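Local coordinates for time interval measuring enzyme TIME (Bombyx mori, PDB 2E47), which probably catalyses the dismutation of superoxide to hydrogen peroxide and oxygen, using one copper and one zinc ion per subunit, at residues Gly31-Gln36 with Ile108-Pro113; Tyr47-His52 with Arg119-His124; Gly55-Gly60 with Val148-Ile153. All blocks are in the same frame, centred on the assembly; numbering follows the deposited sequence.

Contact 1: Gly31-Gln36 with Ile108-Pro113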
loop_
_atom_site.group_PDB
_atom_site.type_symbol
_atom_site.label_atom_id
_atom_site.label_comp_id
_atom_site.label_asym_id
_atom_site.label_seq_id
_atom_site.Cartn_x
_atom_site.Cartn_y
_atom_site.Cartn_z
ATOM N N GLY A 31 17.292 -13.937 -6.483
ATOM C CA GLY A 31 16.240 -13.579 -5.510
ATOM C C GLY A 31 16.493 -12.290 -4.719
ATOM O O GLY A 31 15.763 -11.980 -3.788
ATOM N N LYS A 32 17.500 -11.527 -5.075
ATOM C CA LYS A 32 17.706 -10.225 -4.389
ATOM C C LYS A 32 16.790 -9.139 -4.960
ATOM O O LYS A 32 16.211 -9.325 -6.027
ATOM C CB LYS A 32 19.170 -9.789 -4.494
ATOM C CG LYS A 32 20.154 -10.753 -3.785
ATOM C CD LYS A 32 21.495 -10.660 -4.477
ATOM C CE LYS A 32 22.643 -10.506 -3.488
ATOM N NZ LYS A 32 22.788 -11.677 -2.561
ATOM N N VAL A 33 16.734 -7.987 -4.299
ATOM C CA VAL A 33 15.809 -6.949 -4.751
ATOM C C VAL A 33 16.566 -5.676 -5.069
ATOM O O VAL A 33 17.345 -5.199 -4.251
ATOM C CB VAL A 33 14.614 -6.783 -3.752
ATOM C CG1 VAL A 33 13.691 -5.533 -4.067
ATOM C CG2 VAL A 33 13.762 -8.106 -3.745
ATOM N N HIS A 34 16.376 -5.148 -6.287
ATOM C CA HIS A 34 16.968 -3.876 -6.633
ATOM C C HIS A 34 15.956 -2.825 -6.219
ATOM O O HIS A 34 14.806 -2.784 -6.730
ATOM C CB HIS A 34 17.234 -3.831 -8.142
ATOM C CG HIS A 34 18.081 -2.688 -8.570
ATOM N ND1 HIS A 34 18.228 -2.330 -9.898
ATOM C CD2 HIS A 34 18.862 -1.838 -7.864
ATOM C CE1 HIS A 34 19.047 -1.292 -9.983
ATOM N NE2 HIS A 34 19.451 -0.979 -8.762
ATOM N N VAL A 35 16.377 -1.951 -5.314
ATOM C CA VAL A 35 15.599 -0.785 -4.839
ATOM C C VAL A 35 16.099 0.488 -5.495
ATOM O O VAL A 35 17.268 0.805 -5.416
ATOM C CB VAL A 35 15.782 -0.674 -3.288
ATOM C CG1 VAL A 35 14.916 0.439 -2.641
ATOM C CG2 VAL A 35 15.494 -2.047 -2.610
ATOM N N GLN A 36 15.264 1.239 -6.181
ATOM C CA GLN A 36 15.751 2.476 -6.769
ATOM C C GLN A 36 14.723 3.612 -6.742
ATOM O O GLN A 36 13.531 3.386 -6.658
ATOM C CB GLN A 36 16.297 2.243 -8.200
ATOM C CG GLN A 36 15.674 1.108 -8.969
ATOM C CD GLN A 36 16.179 0.920 -10.412
ATOM O OE1 GLN A 36 17.128 1.607 -10.940
ATOM N NE2 GLN A 36 15.565 -0.054 -11.058
ATOM N N ILE A 108 15.223 -8.564 1.916
ATOM C CA ILE A 108 13.857 -8.363 1.494
ATOM C C ILE A 108 13.506 -9.224 0.257
ATOM O O ILE A 108 14.367 -9.547 -0.557
ATOM C CB ILE A 108 13.554 -6.853 1.195
ATOM C CG1 ILE A 108 14.475 -6.285 0.107
ATOM C CG2 ILE A 108 13.672 -5.969 2.507
ATOM C CD1 ILE A 108 14.103 -4.808 -0.390
ATOM N N SER A 109 12.233 -9.493 0.090
ATOM C CA SER A 109 11.748 -10.202 -1.051
ATOM C C SER A 109 10.344 -9.624 -1.384
ATOM O O SER A 109 9.693 -8.924 -0.574
ATOM C CB SER A 109 11.607 -11.692 -0.710
ATOM O OG SER A 109 11.278 -12.468 -1.862
ATOM N N LEU A 110 9.889 -9.955 -2.577
ATOM C CA LEU A 110 8.591 -9.561 -3.066
ATOM C C LEU A 110 7.513 -10.581 -2.691
ATOM O O LEU A 110 6.328 -10.275 -2.737
ATOM C CB LEU A 110 8.670 -9.328 -4.565
ATOM C CG LEU A 110 9.489 -8.072 -4.954
ATOM C CD1 LEU A 110 9.025 -7.705 -6.326
ATOM C CD2 LEU A 110 9.369 -6.885 -4.028
ATOM N N SER A 111 7.934 -11.765 -2.243
ATOM C CA SER A 111 7.006 -12.787 -1.726
ATOM C C SER A 111 7.687 -13.651 -0.647
ATOM O O SER A 111 8.849 -13.439 -0.313
ATOM C CB SER A 111 6.456 -13.670 -2.867
ATOM O OG SER A 111 7.497 -14.393 -3.499
ATOM N N GLY A 112 6.949 -14.585 -0.070
ATOM C CA GLY A 112 7.520 -15.468 0.957
ATOM C C GLY A 112 7.482 -14.805 2.310
ATOM O O GLY A 112 6.851 -13.749 2.486
ATOM N N PRO A 113 8.152 -15.406 3.294
ATOM C CA PRO A 113 8.059 -14.764 4.595
ATOM C C PRO A 113 8.921 -13.481 4.734
ATOM O O PRO A 113 8.699 -12.768 5.675
ATOM C CB PRO A 113 8.529 -15.858 5.575
ATOM C CG PRO A 113 9.463 -16.701 4.759
ATOM C CD PRO A 113 8.946 -16.650 3.322
#
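Val33 of strand 33-40 packs against Ile108 and the backbone at Ile108-Ser109, in the loop leading to strand 120-124. Its CB lies 3.9 Å from both CG1 and CD1 of Ile108, and the two side chains cross at about a right angle. From there the valine forks. CG1, anti to the backbone N (chi1 171°), reaches CD1 of Ile108 at 3.8 Å. CG2 takes the other branch, resting 3.6 Å from O of Ile108 and 4.0 Å from CA of Ser109, with CG of Leu110 a little farther off. Val35, two residues on, adds its CG2, which touches the same CD1 of Ile108 at 3.8 Å; that methyl is thus shared by two valines. Behind these residues stand Phe25 and Ile23 of strand 20-27, while Val85 and Ile116 pack on Ile108. The loop supplies polar order of its own: OG of Ser109 donates to O of Ser111 at 3.0 Å. Asp105 holds both sides, bonding Val33 through its backbone and N of Ile108 through its carboxylate. The contact itself is apolar, methyls of the strand against methyls and backbone of the loop.

Contact 2: Tyr47-His52 with Arg119-His124. With CU (copper (II) ion), chain E.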
loop_
_atom_site.group_PDB
_atom_site.type_symbol
_atom_site.label_atom_id
_atom_site.label_comp_id
_atom_site.label_asym_id
_atom_site.label_seq_id
_atom_site.Cartn_x
_atom_site.Cartn_y
_atom_site.Cartn_z
ATOM N N TYR A 47 19.825 9.640 6.240
ATOM C CA TYR A 47 18.561 9.516 6.978
ATOM C C TYR A 47 18.136 8.068 6.931
ATOM O O TYR A 47 18.179 7.451 5.843
ATOM C CB TYR A 47 17.495 10.378 6.299
ATOM C CG TYR A 47 17.893 11.881 6.227
ATOM C CD1 TYR A 47 18.622 12.377 5.137
ATOM C CD2 TYR A 47 17.543 12.747 7.210
ATOM C CE1 TYR A 47 19.018 13.710 5.022
ATOM C CE2 TYR A 47 17.923 14.118 7.100
ATOM C CZ TYR A 47 18.663 14.565 6.008
ATOM O OH TYR A 47 19.032 15.898 5.900
ATOM N N GLY A 48 17.698 7.549 8.081
ATOM C CA GLY A 48 17.215 6.178 8.188
ATOM C C GLY A 48 16.121 5.889 7.219
ATOM O O GLY A 48 15.218 6.708 7.021
ATOM N N PHE A 49 16.198 4.736 6.566
ATOM C CA PHE A 49 15.160 4.365 5.635
ATOM C C PHE A 49 14.897 2.878 5.831
ATOM O O PHE A 49 15.787 2.083 5.653
ATOM C CB PHE A 49 15.716 4.602 4.266
ATOM C CG PHE A 49 14.719 4.442 3.175
ATOM C CD1 PHE A 49 14.911 3.492 2.193
ATOM C CD2 PHE A 49 13.659 5.282 3.095
ATOM C CE1 PHE A 49 14.001 3.363 1.179
ATOM C CE2 PHE A 49 12.753 5.174 2.105
ATOM C CZ PHE A 49 12.915 4.192 1.144
ATOM N N HIS A 50 13.691 2.492 6.253
ATOM C CA HIS A 50 13.445 1.085 6.616
ATOM C C HIS A 50 12.098 0.590 6.118
ATOM O O HIS A 50 11.226 1.406 5.932
ATOM C CB HIS A 50 13.426 0.921 8.124
ATOM C CG HIS A 50 14.462 1.732 8.839
ATOM N ND1 HIS A 50 14.138 2.597 9.867
ATOM C CD2 HIS A 50 15.817 1.799 8.680
ATOM C CE1 HIS A 50 15.251 3.164 10.304
ATOM N NE2 HIS A 50 16.287 2.693 9.613
ATOM N N VAL A 51 11.908 -0.732 6.010
ATOM C CA VAL A 51 10.590 -1.328 5.811
ATOM C C VAL A 51 10.050 -1.625 7.194
ATOM O O VAL A 51 10.687 -2.410 8.006
ATOM C CB VAL A 51 10.687 -2.614 4.991
ATOM C CG1 VAL A 51 9.312 -3.287 4.841
ATOM C CG2 VAL A 51 11.320 -2.306 3.564
ATOM N N HIS A 52 8.914 -1.021 7.512
ATOM C CA HIS A 52 8.313 -1.256 8.806
ATOM C C HIS A 52 7.241 -2.366 8.630
ATOM O O HIS A 52 6.828 -2.717 7.518
ATOM C CB HIS A 52 7.781 0.065 9.399
ATOM C CG HIS A 52 8.849 0.973 9.955
ATOM N ND1 HIS A 52 8.700 1.647 11.142
ATOM C CD2 HIS A 52 10.057 1.346 9.481
ATOM C CE1 HIS A 52 9.758 2.399 11.366
ATOM N NE2 HIS A 52 10.615 2.220 10.379
ATOM N N ARG A 119 3.684 -3.914 3.151
ATOM C CA ARG A 119 4.376 -3.336 4.303
ATOM C C ARG A 119 4.644 -1.849 4.011
ATOM O O ARG A 119 4.114 -1.334 3.057
ATOM C CB ARG A 119 5.625 -4.184 4.705
ATOM C CG ARG A 119 5.139 -5.618 4.997
ATOM C CD ARG A 119 6.152 -6.523 5.555
ATOM N NE ARG A 119 5.652 -7.920 5.657
ATOM C CZ ARG A 119 4.874 -8.402 6.645
ATOM N NH1 ARG A 119 4.517 -9.674 6.621
ATOM N NH2 ARG A 119 4.468 -7.654 7.655
ATOM N N ALA A 120 5.397 -1.140 4.834
ATOM C CA ALA A 120 5.553 0.327 4.605
ATOM C C ALA A 120 7.035 0.663 4.542
ATOM O O ALA A 120 7.856 0.023 5.215
ATOM C CB ALA A 120 4.932 1.101 5.724
ATOM N N VAL A 121 7.391 1.632 3.695
ATOM C CA VAL A 121 8.729 2.187 3.757
ATOM C C VAL A 121 8.580 3.427 4.637
ATOM O O VAL A 121 7.552 4.149 4.531
ATOM C CB VAL A 121 9.172 2.583 2.351
ATOM C CG1 VAL A 121 10.342 3.477 2.492
ATOM C CG2 VAL A 121 9.631 1.372 1.663
ATOM N N VAL A 122 9.565 3.696 5.478
ATOM C CA VAL A 122 9.528 4.850 6.369
ATOM C C VAL A 122 10.863 5.580 6.302
ATOM O O VAL A 122 11.938 4.952 6.465
ATOM C CB VAL A 122 9.293 4.523 7.831
ATOM C CG1 VAL A 122 9.284 5.846 8.669
ATOM C CG2 VAL A 122 7.962 3.786 7.982
ATOM N N LEU A 123 10.787 6.885 6.037
ATOM C CA LEU A 123 11.983 7.745 6.027
ATOM C C LEU A 123 12.003 8.470 7.330
ATOM O O LEU A 123 10.989 9.116 7.698
ATOM C CB LEU A 123 11.843 8.804 4.939
ATOM C CG LEU A 123 12.919 9.864 4.725
ATOM C CD1 LEU A 123 14.229 9.253 4.324
ATOM C CD2 LEU A 123 12.430 10.779 3.601
ATOM N N HIS A 124 13.180 8.517 7.943
ATOM C CA HIS A 124 13.307 9.039 9.285
ATOM C C HIS A 124 14.001 10.359 9.322
ATOM O O HIS A 124 14.673 10.755 8.343
ATOM C CB HIS A 124 14.136 8.011 10.100
ATOM C CG HIS A 124 13.402 6.750 10.344
ATOM N ND1 HIS A 124 12.489 6.622 11.364
ATOM C CD2 HIS A 124 13.431 5.564 9.700
ATOM C CE1 HIS A 124 12.006 5.392 11.348
ATOM N NE2 HIS A 124 12.576 4.716 10.366
HETATM CU CU CU E . 12.485 2.755 11.050
#
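His50 and His52 on one strand and His124 on its antiparallel neighbour close around a copper ion, which His67 also binds. His50 coordinates through ND1 at 2.0 Å, whereas His52 and His124 use NE2, both at 2.1 Å. The rings of His50 and His124 meet rim to rim with planes at 45°; His52 and His124 reach toward each other tip to tip. With CG of His52 beside the backbone N (chi1 -76°), its ring lies under CG2 of Val122, 3.6 Å from the centroid, a CH-pi contact backing the ligand. Gly48 leaves room here, since a side chain would press on His50 and His124. Asp128 and the carbonyl of Gly65 hold the non-coordinating nitrogens of His50 and His52. Beneath, the backbones of His50 and Val122 bond reciprocally, N of Val122 to O of His50 at 2.9 Å.

On the opposite face Phe49 turns its ring edge to CA of Leu123 and packs on Leu88, Val91 and Ile23; an alanine here would probably open a gap among these residues in the barrel interior. The Ala120 end is looser: its N bonds only weakly to O of His52, at 3.4 Å, and the partly exposed Arg119 leads its extended chain away to the carbonyls of Glu53 and Gly115. CB, CG and CD2 of Tyr47 stay by O of His124, while its OH departs to O of Pro43. The 2.7 Å between His50 ND1 and His124 NE2 is no hydrogen bond: both nitrogens bind copper, which accounts for their closeness.

Contact 3: Gly55-Gly60 with Val148-Ile153. With NAG (2-acetamido-2-deoxy-beta-D-glucopyranose), chain D.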
loop_
_atom_site.group_PDB
_atom_site.type_symbol
_atom_site.label_atom_id
_atom_site.label_comp_id
_atom_site.label_asym_id
_atom_site.label_seq_id
_atom_site.Cartn_x
_atom_site.Cartn_y
_atom_site.Cartn_z
ATOM N N GLY A 55 1.502 -1.998 7.018
ATOM C CA GLY A 55 1.217 -0.992 5.947
ATOM C C GLY A 55 -0.038 -0.250 6.320
ATOM O O GLY A 55 -0.935 -0.032 5.511
ATOM N N ASP A 56 -0.063 0.145 7.584
ATOM C CA ASP A 56 -1.226 0.738 8.244
ATOM C C ASP A 56 -0.916 2.218 8.527
ATOM O O ASP A 56 -0.120 2.559 9.426
ATOM C CB ASP A 56 -1.479 0.020 9.558
ATOM C CG ASP A 56 -2.616 0.650 10.344
ATOM O OD1 ASP A 56 -3.261 1.623 9.861
ATOM O OD2 ASP A 56 -2.876 0.203 11.459
ATOM N N LEU A 57 -1.558 3.072 7.748
ATOM C CA LEU A 57 -1.330 4.500 7.776
ATOM C C LEU A 57 -2.464 5.255 8.501
ATOM O O LEU A 57 -2.551 6.478 8.391
ATOM C CB LEU A 57 -1.167 5.017 6.316
ATOM C CG LEU A 57 0.207 5.111 5.612
ATOM C CD1 LEU A 57 1.245 4.091 6.028
ATOM C CD2 LEU A 57 0.036 5.161 4.096
ATOM N N SER A 58 -3.327 4.521 9.214
ATOM C CA SER A 58 -4.470 5.088 9.905
ATOM C C SER A 58 -4.078 6.007 11.039
ATOM O O SER A 58 -4.765 6.938 11.319
ATOM C CB SER A 58 -5.432 4.003 10.384
ATOM O OG SER A 58 -4.866 3.195 11.406
ATOM N N GLY A 59 -2.932 5.786 11.670
ATOM C CA GLY A 59 -2.447 6.778 12.635
ATOM C C GLY A 59 -1.178 7.466 12.162
ATOM O O GLY A 59 -0.264 7.739 12.975
ATOM N N GLY A 60 -1.113 7.756 10.849
ATOM C CA GLY A 60 0.046 8.382 10.235
ATOM C C GLY A 60 1.190 7.387 10.249
ATOM O O GLY A 60 0.938 6.201 10.265
ATOM N N VAL A 148 9.545 10.920 9.088
ATOM C CA VAL A 148 9.190 12.153 8.339
ATOM C C VAL A 148 8.224 11.869 7.177
ATOM O O VAL A 148 7.503 12.757 6.747
ATOM C CB VAL A 148 10.412 12.994 7.890
ATOM C CG1 VAL A 148 11.286 13.380 9.099
ATOM C CG2 VAL A 148 11.233 12.271 6.928
ATOM N N ALA A 149 8.241 10.634 6.647
ATOM C CA ALA A 149 7.301 10.246 5.605
ATOM C C ALA A 149 7.249 8.747 5.523
ATOM O O ALA A 149 8.215 8.081 5.881
ATOM C CB ALA A 149 7.787 10.879 4.232
ATOM N N CYS A 150 6.124 8.224 5.015
ATOM C CA CYS A 150 5.948 6.798 4.809
ATOM C C CYS A 150 5.056 6.509 3.631
ATOM O O CYS A 150 4.250 7.372 3.230
ATOM C CB CYS A 150 5.338 6.105 6.070
ATOM S SG CYS A 150 4.005 6.908 6.828
ATOM N N GLY A 151 5.168 5.306 3.079
ATOM C CA GLY A 151 4.242 4.899 2.037
ATOM C C GLY A 151 4.044 3.410 2.112
ATOM O O GLY A 151 4.980 2.690 2.410
ATOM N N VAL A 152 2.844 2.950 1.823
ATOM C CA VAL A 152 2.613 1.515 1.665
ATOM C C VAL A 152 3.272 0.976 0.381
ATOM O O VAL A 152 3.236 1.602 -0.689
ATOM C CB VAL A 152 1.099 1.158 1.633
ATOM C CG1 VAL A 152 0.953 -0.340 1.665
ATOM C CG2 VAL A 152 0.373 1.755 2.816
ATOM N N ILE A 153 3.901 -0.173 0.478
ATOM C CA ILE A 153 4.495 -0.806 -0.721
ATOM C C ILE A 153 3.432 -1.552 -1.521
ATOM O O ILE A 153 2.911 -2.564 -1.033
ATOM C CB ILE A 153 5.578 -1.779 -0.301
ATOM C CG1 ILE A 153 6.620 -1.038 0.531
ATOM C CG2 ILE A 153 6.225 -2.463 -1.523
ATOM C CD1 ILE A 153 7.678 -1.946 1.307
HETATM C C1 NAG D . -9.233 5.828 11.080
HETATM C C2 NAG D . -10.463 6.472 11.726
HETATM C C3 NAG D . -10.048 7.544 12.738
HETATM C C4 NAG D . -8.906 7.013 13.629
HETATM C C5 NAG D . -7.788 6.317 12.836
HETATM C C6 NAG D . -6.684 5.695 13.708
HETATM C C7 NAG D . -12.546 6.578 10.418
HETATM C C8 NAG D . -13.526 7.548 9.802
HETATM N N2 NAG D . -11.334 7.045 10.727
HETATM O O3 NAG D . -11.186 7.933 13.515
HETATM O O4 NAG D . -8.436 7.923 14.617
HETATM O O5 NAG D . -8.439 5.294 12.118
HETATM O O6 NAG D . -7.276 4.771 14.604
HETATM O O7 NAG D . -12.928 5.417 10.600
#
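Leu57 spans the apolar part of this contact, laying its two methyls on strand 147-155. CD2 meets CG2 of Val152 at 3.7 Å, the two side chains running obliquely past each other, and CD1 rests 4.0 Å from SG of Cys150. The same CG2 of Val152, anti to the carbonyl carbon and beside the backbone N, also touches O of Gly55 at 3.5 Å. A CB on Gly55 would be tight against CG1 of Val152.

The covalent link lies just beside the packing: SG of Cys150 is joined in a disulfide to Cys61, the residue after Gly60.

Hydrogen bonds shape the loop itself. N of Ser58, 3.0 Å from OD1 of Asp56 on its anti side and 31° out of the carboxylate plane, forms an Asx turn; OG of Ser58 adds a bond to this OD1 at 2.7 Å on the syn side. A type I turn from Leu57 to Gly60 overlaps it, closed by N of Gly60 on O of Leu57 at 3.1 Å. OG of Ser63 is hydrogen-bonded to O of Asp56, N of Gly59 and O of Gly60. An N-acetylglucosamine lies against Ser58.

Contacts with the second subunit complete the setting: its Val152 packs on Val152, and it bonds the backbone of Gly55. A loop tied by a disulfide to a barrel strand and lying at the dimer interface is the arrangement known from Cu-Zn superoxide dismutases.

From the N terminus the chain lays down 31-36, 47-52 and 55-60 in turn, then meets each again in the same order with 108-113, 119-124 and 148-153. Contact 1 thus closes a span of 71 residues, contact 2 one of 66 and contact 3 one of 87; every pair crosses and none nests. Contact 1 holds the loop before strand 120-124 against strand 33-40, contact 2 pairs strands 45-52 and 120-124, and contact 3 ties the loop after 45-52 to 147-155. Contacts 2 and 3 touch, since 120-124 and 147-155 are neighbours in the sheet, whereas contact 1 touches neither, though its nearest atoms come within about 4 Å of those of contact 2.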